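Local coordinates for predicted ATPase involved in replication control, Cdc46/Mcm family (Methanopyrus kandleri AV19, PDB 3F8T), which probably binds ATP and single-stranded DNA and belongs to the MCM family of replicative helicases, at residues A226-S231 and A341-I346; H261-G266 and G301-V306. The protein carries 2 engineered substitutions. All coordinates share one frame; numbering follows the deposited sequence.

Overall arrangement
Interactions 1 and 2 show how a parallel sheet is covered at one end, their centres about 8 Å apart. Strands 303-307 and 341-346 are neighbours in the sheet and tie the two contacts together: Ala341 N lies 2.8 Å from Gly302 O, and Leu343 O lies 2.8 Å from Val306 N, both probable hydrogen bonds. Beside the sheet, Leu229 CD2 of interaction 1 packs on Ala263 CA of interaction 2 at 3.8 Å. Both contacts centre on the beginnings of their strands. In P-loop ATPases the nucleotide site gathers at the other, C-terminal ends, so these contacts probably lie away from that site.

Interaction 1 (A226-S231 and A341-I346); sequences ALQLFS and AVLAAI
Gln228, near the C-terminal end of helix 219-229, reaches across to Ala341, Val342 and Leu343 on a central strand of the P-loop domain, whose five parallel strands follow the order 2-3-4-1-5 of AAA+ ATPases. Its side chain is extended: CG stands anti to the backbone N (chi1 178°) and the chain runs on straight beyond it. Along the way CG packs on Ala341 CB at 4.0 Å. The two ends of the amide meet different groups. OE1 only touches the Leu343 side chain, 3.6 Å from its CB and 3.7 Å from its CD1, the two side chains crossing at about a right angle. NE2 turns to the strand backbone and gives Val342 O a weak hydrogen bond of 2.9 Å, bent to 131° at the hydrogen; its stronger partner is Leu240 O, just before strand 242-245. One buried amide nitrogen thereby serves two main-chain carbonyls. An alanine here, cut back to CB, would probably leave Leu240 O and Val342 O without this donor and open a gap beside Ala341 and Leu343. The backbone of Gln228 is held as well: its carbonyl takes the N-H of Ser231 as the helix ends, and Ser231 OG donates to the same Gln228 O at 2.7 Å, in the carbonyl plane on a lone pair.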
# COMPACT_ATOMS: atom_id res chain seq x y z
N ALA A 226 -8.67 -4.03 14.49
CA ALA A 226 -7.60 -5.03 14.34
C ALA A 226 -7.81 -5.88 13.07
O ALA A 226 -6.92 -6.01 12.23
CB ALA A 226 -7.53 -5.92 15.56
N LEU A 227 -9.01 -6.43 12.91
CA LEU A 227 -9.28 -7.27 11.75
C LEU A 227 -9.28 -6.45 10.46
O LEU A 227 -8.86 -6.92 9.41
CB LEU A 227 -10.59 -8.06 11.96
CG LEU A 227 -10.54 -9.10 13.10
CD1 LEU A 227 -11.93 -9.58 13.42
CD2 LEU A 227 -9.63 -10.30 12.74
N GLN A 228 -9.73 -5.20 10.52
CA GLN A 228 -9.57 -4.33 9.34
C GLN A 228 -8.11 -4.22 8.85
O GLN A 228 -7.84 -4.35 7.65
CB GLN A 228 -10.17 -2.94 9.58
CG GLN A 228 -9.97 -2.00 8.38
CD GLN A 228 -10.52 -0.63 8.63
OE1 GLN A 228 -10.27 -0.03 9.67
NE2 GLN A 228 -11.30 -0.12 7.66
N LEU A 229 -7.17 -4.03 9.78
CA LEU A 229 -5.74 -4.00 9.42
C LEU A 229 -5.32 -5.26 8.67
O LEU A 229 -4.65 -5.19 7.65
CB LEU A 229 -4.85 -3.81 10.65
CG LEU A 229 -4.85 -2.38 11.22
CD1 LEU A 229 -4.25 -2.40 12.64
CD2 LEU A 229 -4.10 -1.41 10.32
N PHE A 230 -5.80 -6.40 9.15
CA PHE A 230 -5.50 -7.70 8.56
C PHE A 230 -6.30 -8.01 7.28
O PHE A 230 -6.19 -9.11 6.72
CB PHE A 230 -5.64 -8.79 9.61
CG PHE A 230 -4.44 -8.87 10.53
CD1 PHE A 230 -4.36 -8.07 11.67
CD2 PHE A 230 -3.38 -9.72 10.23
CE1 PHE A 230 -3.24 -8.13 12.50
CE2 PHE A 230 -2.26 -9.79 11.06
CZ PHE A 230 -2.20 -8.99 12.20
N SER A 231 -7.08 -7.04 6.82
CA SER A 231 -7.80 -7.18 5.55
C SER A 231 -7.13 -6.38 4.43
O SER A 231 -7.63 -6.35 3.31
CB SER A 231 -9.25 -6.74 5.70
OG SER A 231 -9.34 -5.33 5.64
N ALA A 341 -8.47 0.14 2.62
CA ALA A 341 -9.50 -0.21 3.58
C ALA A 341 -9.91 1.12 4.21
O ALA A 341 -9.07 1.83 4.75
CB ALA A 341 -8.93 -1.18 4.63
N VAL A 342 -11.19 1.47 4.10
CA VAL A 342 -11.65 2.78 4.55
C VAL A 342 -12.02 2.73 6.04
O VAL A 342 -12.93 2.01 6.45
CB VAL A 342 -12.83 3.29 3.71
CG1 VAL A 342 -13.41 4.58 4.32
CG2 VAL A 342 -12.38 3.52 2.25
N LEU A 343 -11.28 3.51 6.82
CA LEU A 343 -11.56 3.73 8.24
C LEU A 343 -12.06 5.15 8.40
O LEU A 343 -11.29 6.09 8.43
CB LEU A 343 -10.32 3.50 9.10
CG LEU A 343 -10.51 3.86 10.60
CD1 LEU A 343 -11.66 3.07 11.23
CD2 LEU A 343 -9.24 3.60 11.33
N ALA A 344 -13.37 5.28 8.48
CA ALA A 344 -14.01 6.59 8.53
C ALA A 344 -14.47 6.88 9.96
O ALA A 344 -14.61 5.96 10.77
CB ALA A 344 -15.17 6.62 7.60
N ALA A 345 -14.65 8.17 10.25
CA ALA A 345 -15.21 8.61 11.53
C ALA A 345 -16.30 9.65 11.30
O ALA A 345 -16.15 10.55 10.45
CB ALA A 345 -14.12 9.13 12.42
N ILE A 346 -17.38 9.54 12.06
CA ILE A 346 -18.48 10.50 11.97
C ILE A 346 -18.94 10.91 13.36
O ILE A 346 -18.97 10.08 14.29
CB ILE A 346 -19.68 9.93 11.17
CG1 ILE A 346 -20.68 11.03 10.82
CG2 ILE A 346 -20.39 8.79 11.93
CD1 ILE A 346 -21.58 10.69 9.63

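Interaction 2 (H261-G266 and G301-V306); sequences HLAPRG and GGILAV
Arg265 and Gly302 meet where the loop after helix 248-261 runs into the edge strand of the parallel sheet. The side chain of the arginine touches Gly302 at its base and bonds to other parts of the chain at its tip. Its CB rests 4.2 Å from Gly302 CA. From there the chain leaves the glycine: CG is anti to the backbone N (chi1 173°), and CD and NE continue the extended line. At the tip NE donates to Leu298 O, NH1 to Pro182 O and NH2 to Gly158 O, so three main-chain carbonyls fix the rotation of the guanidinium, and the bond to Gly158 O links it to the OB-fold region.

The backbone of the same residue starts the strand pairing. Arg265 O accepts from Ile303 N at 2.9 Å, nearly straight at the hydrogen (161°), although the donor is tilted 25° from the carbonyl plane. Gly302 CA adds a CA-H...O contact to Arg265 O at 3.2 Å, a closeness that a side chain on Gly302 would spoil by running into that oxygen. Next door, Gly266 and Ile303 form a parallel bridge, with Gly266 CA only 3.0 Å from Ile303 O. Apolar cover comes from Ala263, whose CB touches Ile303 CG1 at 4.0 Å, while Pro264 lays CG near Gly301 O.

Ile303 thus packs between the loop and two helices, with Leu259 of helix 248-261 and Gln228 and Leu229 of helix 219-229 against it, while Pro264 touches Leu403 and Leu404 of helix 396-409 and Val267 carries the pairing on along strand 266-270.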
# COMPACT_ATOMS: atom_id res chain seq x y z
N HIS A 261 0.97 4.15 13.86
CA HIS A 261 1.67 3.12 14.61
C HIS A 261 1.46 1.70 14.13
O HIS A 261 2.23 0.82 14.50
CB HIS A 261 1.26 3.19 16.08
CG HIS A 261 1.52 4.52 16.70
ND1 HIS A 261 2.78 5.08 16.74
CD2 HIS A 261 0.69 5.41 17.29
CE1 HIS A 261 2.71 6.27 17.32
NE2 HIS A 261 1.45 6.49 17.67
N LEU A 262 0.42 1.47 13.33
CA LEU A 262 0.06 0.10 12.99
C LEU A 262 -0.12 -0.16 11.51
O LEU A 262 0.27 -1.23 11.03
CB LEU A 262 -1.21 -0.32 13.75
CG LEU A 262 -0.96 -0.59 15.23
CD1 LEU A 262 -2.29 -0.78 15.93
CD2 LEU A 262 -0.06 -1.81 15.42
N ALA A 263 -0.69 0.80 10.79
CA ALA A 263 -1.03 0.58 9.37
C ALA A 263 0.22 0.26 8.51
O ALA A 263 1.27 0.89 8.70
CB ALA A 263 -1.79 1.77 8.80
N PRO A 264 0.10 -0.70 7.57
CA PRO A 264 1.20 -1.06 6.65
C PRO A 264 1.54 0.07 5.68
O PRO A 264 2.68 0.15 5.16
CB PRO A 264 0.65 -2.27 5.90
CG PRO A 264 -0.83 -2.14 5.97
CD PRO A 264 -1.09 -1.54 7.34
N ARG A 265 0.55 0.93 5.46
CA ARG A 265 0.59 2.04 4.53
C ARG A 265 -0.71 2.81 4.73
O ARG A 265 -1.74 2.22 5.12
CB ARG A 265 0.66 1.51 3.09
CG ARG A 265 0.54 2.59 2.03
CD ARG A 265 1.04 2.08 0.68
NE ARG A 265 0.58 2.94 -0.39
CZ ARG A 265 0.80 2.74 -1.69
NH1 ARG A 265 1.49 1.68 -2.10
NH2 ARG A 265 0.29 3.59 -2.58
N GLY A 266 -0.72 4.10 4.46
CA GLY A 266 -2.01 4.79 4.61
C GLY A 266 -1.92 6.29 4.53
O GLY A 266 -0.82 6.85 4.47
N GLY A 301 -3.40 -0.25 -0.97
CA GLY A 301 -2.82 -1.35 -0.21
C GLY A 301 -2.78 -1.14 1.30
O GLY A 301 -2.22 -1.96 2.03
N GLY A 302 -3.36 -0.05 1.77
CA GLY A 302 -3.34 0.24 3.20
C GLY A 302 -4.64 0.84 3.69
O GLY A 302 -5.73 0.53 3.15
N ILE A 303 -4.54 1.69 4.70
CA ILE A 303 -5.72 2.27 5.34
C ILE A 303 -5.92 3.69 4.84
O ILE A 303 -5.01 4.50 4.89
CB ILE A 303 -5.58 2.30 6.89
CG1 ILE A 303 -5.41 0.88 7.46
CG2 ILE A 303 -6.75 3.08 7.53
CD1 ILE A 303 -6.71 0.07 7.56
N LEU A 304 -7.13 3.99 4.38
CA LEU A 304 -7.52 5.37 4.17
C LEU A 304 -8.36 5.85 5.36
O LEU A 304 -9.52 5.45 5.51
CB LEU A 304 -8.26 5.56 2.84
CG LEU A 304 -8.79 6.99 2.61
CD1 LEU A 304 -7.66 7.95 2.27
CD2 LEU A 304 -9.86 6.97 1.52
N ALA A 305 -7.76 6.70 6.19
CA ALA A 305 -8.48 7.22 7.36
C ALA A 305 -9.23 8.48 6.97
O ALA A 305 -8.61 9.50 6.63
CB ALA A 305 -7.51 7.48 8.52
N VAL A 306 -10.55 8.41 6.99
CA VAL A 306 -11.40 9.50 6.51
C VAL A 306 -12.14 10.09 7.70
O VAL A 306 -13.17 9.57 8.10
CB VAL A 306 -12.41 9.03 5.44
CG1 VAL A 306 -13.24 10.22 4.93
CG2 VAL A 306 -11.68 8.38 4.25